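Local coordinates for aminotransferase, class III (Deinococcus radiodurans, PDB 3I4J), which probably works as a pyridoxal-phosphate-dependent transaminase of class III, moving amino groups between substrates, at residues R47-E52 / L310-R315; E100-A105 / I256-K261; V124-P129 / A193-P198. The protein carries 1 engineered substitution. All coordinates share one frame; numbering follows the deposited sequence.

Contact 1. Residues R47-E52 / L310-R315; sequences RAEVGE and LDIVER
Ile312 pushes its branched side chain in among Arg47, Glu49 and Val50, and following it outward from CB gives most of the contact. Ile312 CG2, anti to the backbone N, ends over one face of the Arg47 guanidinium, 3.2 Å from Arg47 NH2. On the other branch Ile312 CG1 comes within 3.6 Å of Glu49 OE1. The tip, Ile312 CD1, stays close to that carboxylate oxygen and also reaches Val50 CG2 at 3.8 Å, the two side chains crossing at about a right angle.

The same carboxylate is gripped end-on by Arg315. Arg315 NH2 gives a 2.7 Å bond to the syn lone pair of Glu49 OE1, while Arg315 NH1 reaches Glu49 OE2 at 3.1 Å. The planes of the two groups are only 24° apart, so the pair is nearly flat, and two bonds should hinder either end from turning. Glu49 arrives fully extended; Arg315 has to bend at chi3 (72°) to meet it. Arg47 NH2 lies 4.5 Å from Arg315 NH2, a like-charge approach that Glu49 and Glu316, the salt-bridge partner of Arg47, would be expected to offset.

Helix segments 48-52 and 310-315 run roughly antiparallel, their axes at 146°. Helix 72-84 packs against Leu310 and Val313, with Arg80 bridging to Asp311 and Glu314, while Ala48 and Glu52 lie against Ala59 and Ala55 of the second subunit.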
loop_
_atom_site.group_PDB
_atom_site.type_symbol
_atom_site.label_atom_id
_atom_site.label_comp_id
_atom_site.label_asym_id
_atom_site.label_seq_id
_atom_site.Cartn_x
_atom_site.Cartn_y
_atom_site.Cartn_z
ATOM N N ARG C 47 5.208 4.881 20.820
ATOM C CA ARG C 47 6.543 5.481 20.802
ATOM C C ARG C 47 6.481 6.939 20.353
ATOM O O ARG C 47 6.341 7.229 19.160
ATOM C CB ARG C 47 7.484 4.717 19.861
ATOM C CG ARG C 47 7.500 3.195 20.022
ATOM C CD ARG C 47 8.094 2.696 21.336
ATOM N NE ARG C 47 9.501 3.038 21.519
ATOM C CZ ARG C 47 10.429 2.191 21.966
ATOM N NH1 ARG C 47 10.114 0.938 22.264
ATOM N NH2 ARG C 47 11.671 2.609 22.157
ATOM N N ALA C 48 6.581 7.858 21.309
ATOM C CA ALA C 48 6.548 9.280 20.993
ATOM C C ALA C 48 7.759 9.662 20.153
ATOM O O ALA C 48 7.694 10.593 19.352
ATOM C CB ALA C 48 6.517 10.104 22.275
ATOM N N GLU C 49 8.862 8.939 20.338
ATOM C CA GLU C 49 10.088 9.203 19.595
ATOM C C GLU C 49 9.846 9.094 18.093
ATOM O O GLU C 49 10.304 9.934 17.314
ATOM C CB GLU C 49 11.183 8.211 19.989
ATOM C CG GLU C 49 12.524 8.483 19.327
ATOM C CD GLU C 49 13.585 7.468 19.718
ATOM O OE1 GLU C 49 13.397 6.772 20.736
ATOM O OE2 GLU C 49 14.611 7.374 19.016
ATOM N N VAL C 50 9.134 8.047 17.691
ATOM C CA VAL C 50 8.838 7.841 16.280
ATOM C C VAL C 50 7.880 8.924 15.803
ATOM O O VAL C 50 8.061 9.500 14.728
ATOM C CB VAL C 50 8.195 6.461 16.039
ATOM C CG1 VAL C 50 7.910 6.274 14.548
ATOM C CG2 VAL C 50 9.123 5.365 16.546
ATOM N N GLY C 51 6.861 9.196 16.612
ATOM C CA GLY C 51 5.892 10.220 16.262
ATOM C C GLY C 51 6.549 11.567 16.019
ATOM O O GLY C 51 6.212 12.269 15.061
ATOM N N GLU C 52 7.496 11.930 16.877
ATOM C CA GLU C 52 8.191 13.208 16.738
ATOM C C GLU C 52 8.980 13.258 15.434
ATOM O O GLU C 52 9.029 14.291 14.770
ATOM C CB GLU C 52 9.148 13.439 17.915
ATOM C CG GLU C 52 8.508 13.315 19.280
ATOM C CD GLU C 52 7.292 14.202 19.447
ATOM O OE1 GLU C 52 7.442 15.442 19.379
ATOM O OE2 GLU C 52 6.185 13.654 19.649
ATOM N N LEU C 310 14.332 2.055 13.218
ATOM C CA LEU C 310 15.636 1.408 13.139
ATOM C C LEU C 310 16.557 1.906 14.257
ATOM O O LEU C 310 17.280 1.114 14.867
ATOM C CB LEU C 310 16.273 1.659 11.771
ATOM C CG LEU C 310 17.641 1.012 11.529
ATOM C CD1 LEU C 310 17.554 -0.504 11.717
ATOM C CD2 LEU C 310 18.122 1.358 10.129
ATOM N N ASP C 311 16.534 3.211 14.529
ATOM C CA ASP C 311 17.364 3.773 15.599
ATOM C C ASP C 311 17.073 3.057 16.914
ATOM O O ASP C 311 17.984 2.731 17.677
ATOM C CB ASP C 311 17.080 5.270 15.810
ATOM C CG ASP C 311 17.585 6.143 14.676
ATOM O OD1 ASP C 311 18.616 5.811 14.063
ATOM O OD2 ASP C 311 16.956 7.187 14.415
ATOM N N ILE C 312 15.789 2.828 17.173
ATOM C CA ILE C 312 15.337 2.165 18.387
ATOM C C ILE C 312 15.735 0.689 18.424
ATOM O O ILE C 312 16.220 0.190 19.445
ATOM C CB ILE C 312 13.808 2.301 18.515
ATOM C CG1 ILE C 312 13.450 3.779 18.703
ATOM C CG2 ILE C 312 13.291 1.460 19.672
ATOM C CD1 ILE C 312 11.961 4.075 18.642
ATOM N N VAL C 313 15.530 -0.003 17.307
ATOM C CA VAL C 313 15.873 -1.416 17.204
ATOM C C VAL C 313 17.353 -1.626 17.519
ATOM O O VAL C 313 17.720 -2.575 18.212
ATOM C CB VAL C 313 15.553 -1.949 15.784
ATOM C CG1 VAL C 313 16.136 -3.348 15.590
ATOM C CG2 VAL C 313 14.039 -1.972 15.574
ATOM N N GLU C 314 18.198 -0.731 17.016
ATOM C CA GLU C 314 19.636 -0.829 17.253
ATOM C C GLU C 314 20.016 -0.370 18.663
ATOM O O GLU C 314 20.726 -1.073 19.385
ATOM C CB GLU C 314 20.400 -0.000 16.214
ATOM C CG GLU C 314 20.158 -0.441 14.780
ATOM C CD GLU C 314 20.997 0.324 13.772
ATOM O OE1 GLU C 314 21.008 1.573 13.821
ATOM O OE2 GLU C 314 21.633 -0.325 12.921
ATOM N N ARG C 315 19.534 0.802 19.059
ATOM C CA ARG C 315 19.852 1.337 20.380
ATOM C C ARG C 315 19.428 0.416 21.524
ATOM O O ARG C 315 20.165 0.255 22.498
ATOM C CB ARG C 315 19.207 2.713 20.561
ATOM C CG ARG C 315 19.583 3.403 21.865
ATOM C CD ARG C 315 18.975 4.795 21.949
ATOM N NE ARG C 315 17.537 4.753 22.174
ATOM C CZ ARG C 315 16.635 5.326 21.384
ATOM N NH1 ARG C 315 17.017 5.993 20.304
ATOM N NH2 ARG C 315 15.349 5.232 21.677
#

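Contact 2. Residues E100-A105 / I256-K261; sequences EATESA and IAVLGK
Ala101 and Ala105 turn toward Val258 and Ile256 where helix 100-105 lies along strand 256-259, the two short axes 8.0 Å apart and running nearly antiparallel at 165°. Such a close approach is possible because the helix offers methyl groups to the sheet.

Val258 carries most of the strand's side of the contact. With CG1 anti to the backbone N (chi1 -171°), its two methyls part between alanines one helical turn apart: Val258 CG1 touches Ala101 CB at 3.6 Å, and Val258 CG2 touches Ala105 CB at 3.8 Å. Val258 CG1 also slips in beside Thr102, 3.9 Å from Thr102 OG1, a hydroxyl that is already engaged with Gly98 O inside its own helix. Ile256 takes the far end, laying Ile256 CG2 4.0 Å from Ala105 CB and bringing CD1 near the carbonyl oxygen of Ala105. Leu259 points the other way, onto Met237 and Leu274, and meets the helix through its backbone oxygen, Leu259 O, 3.8 Å from Ala101 CB.

Polar business stays within the helix: Glu100 O accepts from both Ser104 N and Ser104 OG, which come from opposite faces of the carbonyl plane. Ile229 and Leu273 from the adjoining strands meet Ala105 as well, so the helix rests on several strands of the mixed sheet, the helix-on-sheet layering expected of the large domain in fold type I pyridoxal-phosphate enzymes.

The interface is therefore held by van der Waals packing of small methyls, and it depends on shape and close fit rather than on directed bonds.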
loop_
_atom_site.group_PDB
_atom_site.type_symbol
_atom_site.label_atom_id
_atom_site.label_comp_id
_atom_site.label_asym_id
_atom_site.label_seq_id
_atom_site.Cartn_x
_atom_site.Cartn_y
_atom_site.Cartn_z
ATOM N N GLU C 100 3.297 -5.534 -2.402
ATOM C CA GLU C 100 3.956 -4.733 -3.430
ATOM C C GLU C 100 5.434 -5.109 -3.478
ATOM O O GLU C 100 6.027 -5.201 -4.552
ATOM C CB GLU C 100 3.861 -3.235 -3.116
ATOM C CG GLU C 100 2.458 -2.645 -3.108
ATOM C CD GLU C 100 2.474 -1.134 -2.912
ATOM O OE1 GLU C 100 3.254 -0.647 -2.064
ATOM O OE2 GLU C 100 1.705 -0.428 -3.597
ATOM N N ALA C 101 6.016 -5.324 -2.301
ATOM C CA ALA C 101 7.434 -5.668 -2.192
ATOM C C ALA C 101 7.732 -7.036 -2.797
ATOM O O ALA C 101 8.739 -7.218 -3.486
ATOM C CB ALA C 101 7.865 -5.638 -0.731
ATOM N N THR C 102 6.850 -7.989 -2.523
ATOM C CA THR C 102 6.984 -9.345 -3.037
ATOM C C THR C 102 6.842 -9.363 -4.555
ATOM O O THR C 102 7.628 -9.997 -5.256
ATOM C CB THR C 102 5.924 -10.259 -2.416
ATOM O OG1 THR C 102 6.116 -10.308 -0.996
ATOM C CG2 THR C 102 6.022 -11.660 -2.997
ATOM N N GLU C 103 5.830 -8.673 -5.065
ATOM C CA GLU C 103 5.638 -8.617 -6.504
ATOM C C GLU C 103 6.826 -7.924 -7.174
ATOM O O GLU C 103 7.232 -8.307 -8.275
ATOM C CB GLU C 103 4.332 -7.893 -6.838
ATOM C CG GLU C 103 3.083 -8.638 -6.363
ATOM C CD GLU C 103 2.991 -10.064 -6.904
ATOM O OE1 GLU C 103 2.996 -10.237 -8.142
ATOM O OE2 GLU C 103 2.909 -11.013 -6.090
ATOM N N SER C 104 7.389 -6.916 -6.507
ATOM C CA SER C 104 8.537 -6.199 -7.061
ATOM C C SER C 104 9.701 -7.174 -7.179
ATOM O O SER C 104 10.418 -7.173 -8.173
ATOM C CB SER C 104 8.957 -5.029 -6.163
ATOM O OG SER C 104 7.985 -3.991 -6.157
ATOM N N ALA C 105 9.867 -8.009 -6.156
ATOM C CA ALA C 105 10.953 -8.989 -6.125
ATOM C C ALA C 105 10.857 -9.981 -7.282
ATOM O O ALA C 105 11.862 -10.318 -7.913
ATOM C CB ALA C 105 10.942 -9.731 -4.796
ATOM N N ILE C 256 18.018 -11.226 -3.165
ATOM C CA ILE C 256 16.975 -10.228 -2.915
ATOM C C ILE C 256 16.314 -10.551 -1.575
ATOM O O ILE C 256 15.898 -11.685 -1.351
ATOM C CB ILE C 256 15.861 -10.249 -3.985
ATOM C CG1 ILE C 256 16.419 -9.858 -5.352
ATOM C CG2 ILE C 256 14.751 -9.274 -3.585
ATOM C CD1 ILE C 256 15.413 -10.029 -6.493
ATOM N N ALA C 257 16.242 -9.564 -0.682
ATOM C CA ALA C 257 15.597 -9.748 0.612
ATOM C C ALA C 257 14.342 -8.879 0.618
ATOM O O ALA C 257 14.421 -7.674 0.372
ATOM C CB ALA C 257 16.530 -9.330 1.745
ATOM N N VAL C 258 13.192 -9.494 0.877
ATOM C CA VAL C 258 11.921 -8.768 0.906
ATOM C C VAL C 258 11.547 -8.418 2.341
ATOM O O VAL C 258 11.496 -9.292 3.208
ATOM C CB VAL C 258 10.791 -9.610 0.283
ATOM C CG1 VAL C 258 9.529 -8.751 0.115
ATOM C CG2 VAL C 258 11.243 -10.164 -1.057
ATOM N N LEU C 259 11.267 -7.136 2.577
ATOM C CA LEU C 259 10.929 -6.641 3.906
ATOM C C LEU C 259 9.539 -6.011 3.953
ATOM O O LEU C 259 9.016 -5.560 2.937
ATOM C CB LEU C 259 11.966 -5.605 4.344
ATOM C CG LEU C 259 13.421 -6.066 4.214
ATOM C CD1 LEU C 259 14.374 -4.896 4.454
ATOM C CD2 LEU C 259 13.666 -7.191 5.202
ATOM N N GLY C 260 8.950 -5.985 5.145
ATOM C CA GLY C 260 7.627 -5.406 5.311
ATOM C C GLY C 260 7.182 -5.430 6.761
ATOM O O GLY C 260 7.987 -5.701 7.651
ATOM N N LYS C 261 5.903 -5.152 6.997
ATOM C CA LYS C 261 5.333 -5.151 8.345
ATOM C C LYS C 261 6.189 -4.501 9.427
ATOM O O LYS C 261 5.968 -3.349 9.804
ATOM C CB LYS C 261 4.991 -6.582 8.783
ATOM C CG LYS C 261 3.821 -7.193 8.043
ATOM C CD LYS C 261 3.358 -8.481 8.707
ATOM C CE LYS C 261 2.130 -9.039 8.008
ATOM N NZ LYS C 261 1.534 -10.183 8.747
#

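Contact 3. Residues V124-P129 / A193-P198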
loop_
_atom_site.group_PDB
_atom_site.type_symbol
_atom_site.label_atom_id
_atom_site.label_comp_id
_atom_site.label_asym_id
_atom_site.label_seq_id
_atom_site.Cartn_x
_atom_site.Cartn_y
_atom_site.Cartn_z
ATOM N N VAL C 124 9.352 -19.417 -11.082
ATOM C CA VAL C 124 9.657 -18.967 -9.735
ATOM C C VAL C 124 9.264 -20.095 -8.795
ATOM O O VAL C 124 8.087 -20.365 -8.583
ATOM C CB VAL C 124 8.873 -17.698 -9.342
ATOM C CG1 VAL C 124 9.228 -17.299 -7.909
ATOM C CG2 VAL C 124 9.202 -16.557 -10.301
ATOM N N ILE C 125 10.263 -20.782 -8.262
ATOM C CA ILE C 125 10.003 -21.875 -7.347
ATOM C C ILE C 125 9.650 -21.328 -5.977
ATOM O O ILE C 125 10.320 -20.426 -5.478
ATOM C CB ILE C 125 11.243 -22.779 -7.182
ATOM C CG1 ILE C 125 11.614 -23.400 -8.530
ATOM C CG2 ILE C 125 10.961 -23.865 -6.135
ATOM C CD1 ILE C 125 12.932 -24.147 -8.524
ATOM N N THR C 126 8.574 -21.852 -5.395
ATOM C CA THR C 126 8.174 -21.480 -4.048
ATOM C C THR C 126 8.017 -22.795 -3.293
ATOM O O THR C 126 8.005 -23.866 -3.896
ATOM C CB THR C 126 6.867 -20.642 -4.007
ATOM O OG1 THR C 126 5.812 -21.337 -4.676
ATOM C CG2 THR C 126 7.104 -19.285 -4.676
ATOM N N ARG C 127 7.882 -22.719 -1.981
ATOM C CA ARG C 127 7.821 -23.925 -1.165
ATOM C C ARG C 127 6.529 -24.111 -0.380
ATOM O O ARG C 127 5.993 -23.160 0.186
ATOM C CB ARG C 127 9.012 -23.890 -0.204
ATOM C CG ARG C 127 9.266 -25.140 0.614
ATOM C CD ARG C 127 10.447 -24.878 1.556
ATOM N NE ARG C 127 10.146 -23.764 2.454
ATOM C CZ ARG C 127 11.046 -23.092 3.166
ATOM N NH1 ARG C 127 12.331 -23.413 3.101
ATOM N NH2 ARG C 127 10.656 -22.089 3.942
ATOM N N VAL C 128 6.040 -25.347 -0.351
ATOM C CA VAL C 128 4.833 -25.680 0.394
ATOM C C VAL C 128 5.132 -25.350 1.860
ATOM O O VAL C 128 6.228 -25.630 2.353
ATOM C CB VAL C 128 4.501 -27.191 0.266
ATOM C CG1 VAL C 128 3.295 -27.540 1.125
ATOM C CG2 VAL C 128 4.233 -27.551 -1.190
ATOM N N PRO C 129 4.174 -24.740 2.574
ATOM C CA PRO C 129 2.835 -24.326 2.146
ATOM C C PRO C 129 2.753 -22.811 1.956
ATOM O O PRO C 129 1.669 -22.227 2.035
ATOM C CB PRO C 129 1.977 -24.784 3.308
ATOM C CG PRO C 129 2.836 -24.361 4.477
ATOM C CD PRO C 129 4.265 -24.714 4.047
ATOM N N ALA C 193 13.995 -18.011 -10.385
ATOM C CA ALA C 193 14.296 -17.825 -8.971
ATOM C C ALA C 193 13.681 -18.859 -8.047
ATOM O O ALA C 193 12.894 -19.708 -8.463
ATOM C CB ALA C 193 13.825 -16.424 -8.533
ATOM N N PHE C 194 14.080 -18.768 -6.784
ATOM C CA PHE C 194 13.556 -19.601 -5.712
ATOM C C PHE C 194 13.274 -18.615 -4.597
ATOM O O PHE C 194 14.176 -17.890 -4.158
ATOM C CB PHE C 194 14.573 -20.632 -5.215
ATOM C CG PHE C 194 14.163 -21.301 -3.926
ATOM C CD1 PHE C 194 12.968 -22.013 -3.843
ATOM C CD2 PHE C 194 14.951 -21.185 -2.785
ATOM C CE1 PHE C 194 12.559 -22.598 -2.640
ATOM C CE2 PHE C 194 14.551 -21.767 -1.579
ATOM C CZ PHE C 194 13.353 -22.473 -1.508
ATOM N N MET C 195 12.022 -18.570 -4.151
ATOM C CA MET C 195 11.631 -17.664 -3.084
ATOM C C MET C 195 11.093 -18.456 -1.897
ATOM O O MET C 195 10.303 -19.388 -2.065
ATOM C CB MET C 195 10.562 -16.673 -3.592
ATOM C CG MET C 195 10.117 -15.632 -2.554
ATOM S SD MET C 195 9.069 -14.292 -3.249
ATOM C CE MET C 195 7.685 -15.217 -3.850
ATOM N N ALA C 196 11.531 -18.089 -0.696
ATOM C CA ALA C 196 11.076 -18.763 0.513
ATOM C C ALA C 196 11.184 -17.891 1.755
ATOM O O ALA C 196 12.015 -16.984 1.823
ATOM C CB ALA C 196 11.877 -20.052 0.729
ATOM N N GLU C 197 10.322 -18.165 2.734
ATOM C CA GLU C 197 10.361 -17.466 4.016
ATOM C C GLU C 197 11.387 -18.292 4.787
ATOM O O GLU C 197 11.229 -19.503 4.899
ATOM C CB GLU C 197 9.033 -17.589 4.765
ATOM C CG GLU C 197 7.814 -16.984 4.104
ATOM C CD GLU C 197 6.539 -17.354 4.845
ATOM O OE1 GLU C 197 6.022 -18.473 4.635
ATOM O OE2 GLU C 197 6.067 -16.534 5.653
ATOM N N PRO C 198 12.438 -17.661 5.330
ATOM C CA PRO C 198 13.423 -18.460 6.073
ATOM C C PRO C 198 12.732 -19.273 7.171
ATOM O O PRO C 198 13.002 -20.463 7.359
ATOM C CB PRO C 198 14.373 -17.401 6.628
ATOM C CG PRO C 198 14.350 -16.345 5.553
ATOM C CD PRO C 198 12.858 -16.254 5.234
HETATM O O HOH W 1 8.449 -20.481 2.121
HETATM O O HOH W 2 8.222 -20.273 -0.691
#
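Ala196 CB covers one face of the Arg127 guanidinium, 3.9 Å from the plane and over its centre, while Glu197 O sits at its edge. Phe194 presents its ring edge to Arg127 CB and, in plane, to Ile125 CB. Ile125 CG2 comes 3.6 Å from Phe194 CD1, and Leu163 and Leu179 pack on both side chains.

Strands 124-127 and 193-196 run parallel as neighbours in the mixed sheet of the large domain, in keeping with the type I fold of pyridoxal-phosphate aminotransferases. Ile125 N bonds to Ala193 O at 2.8 Å, and Ile125 O receives Met195 N in a nearly straight bond, 170° at the hydrogen. Two residues on, at Arg127, the direct pairing gives way to a water, which accepts from Arg127 N and donates to Met195 O.

Past this water the Arg127 chain, bent at chi3 (60°), takes over the link. Arg127 NH2 makes a weak 2.8 Å bond to Glu197 O, and a second water accepts from Glu197 N and, weakly, from that NH2. A leucine in place of Arg127 would probably leave Glu197 O and the hydroxyls of Tyr213 and Tyr214, both partners of NH1, without their guanidinium mate. The Thr126 and Met195 side chains lie side by side, pointing the same way, with Thr126 CG2 4.2 Å from Met195 CE, while Thr126 OG1 bonds to Lys162 NZ.

How the contacts relate
Contacts 2 and 3 belong to the buried core and share one mixed sheet, contact 2 seating a helix on it and contact 3 pairing two of its strands. They touch directly: Thr102 CG2 packs 4.0 Å from Met195 CE, so helix 98-115 reaches over both. Contact 1 is more peripheral, joining two helices near the second subunit, with its nearest atoms about 9 Å from contact 2 and about 17 Å from contact 3. Chemistry follows place. Partly exposed contact 1 relies on paired charges around one isoleucine, contact 2 on methyl packing, and contact 3 on backbone bonds that give way to waters and an arginine at the strand ends.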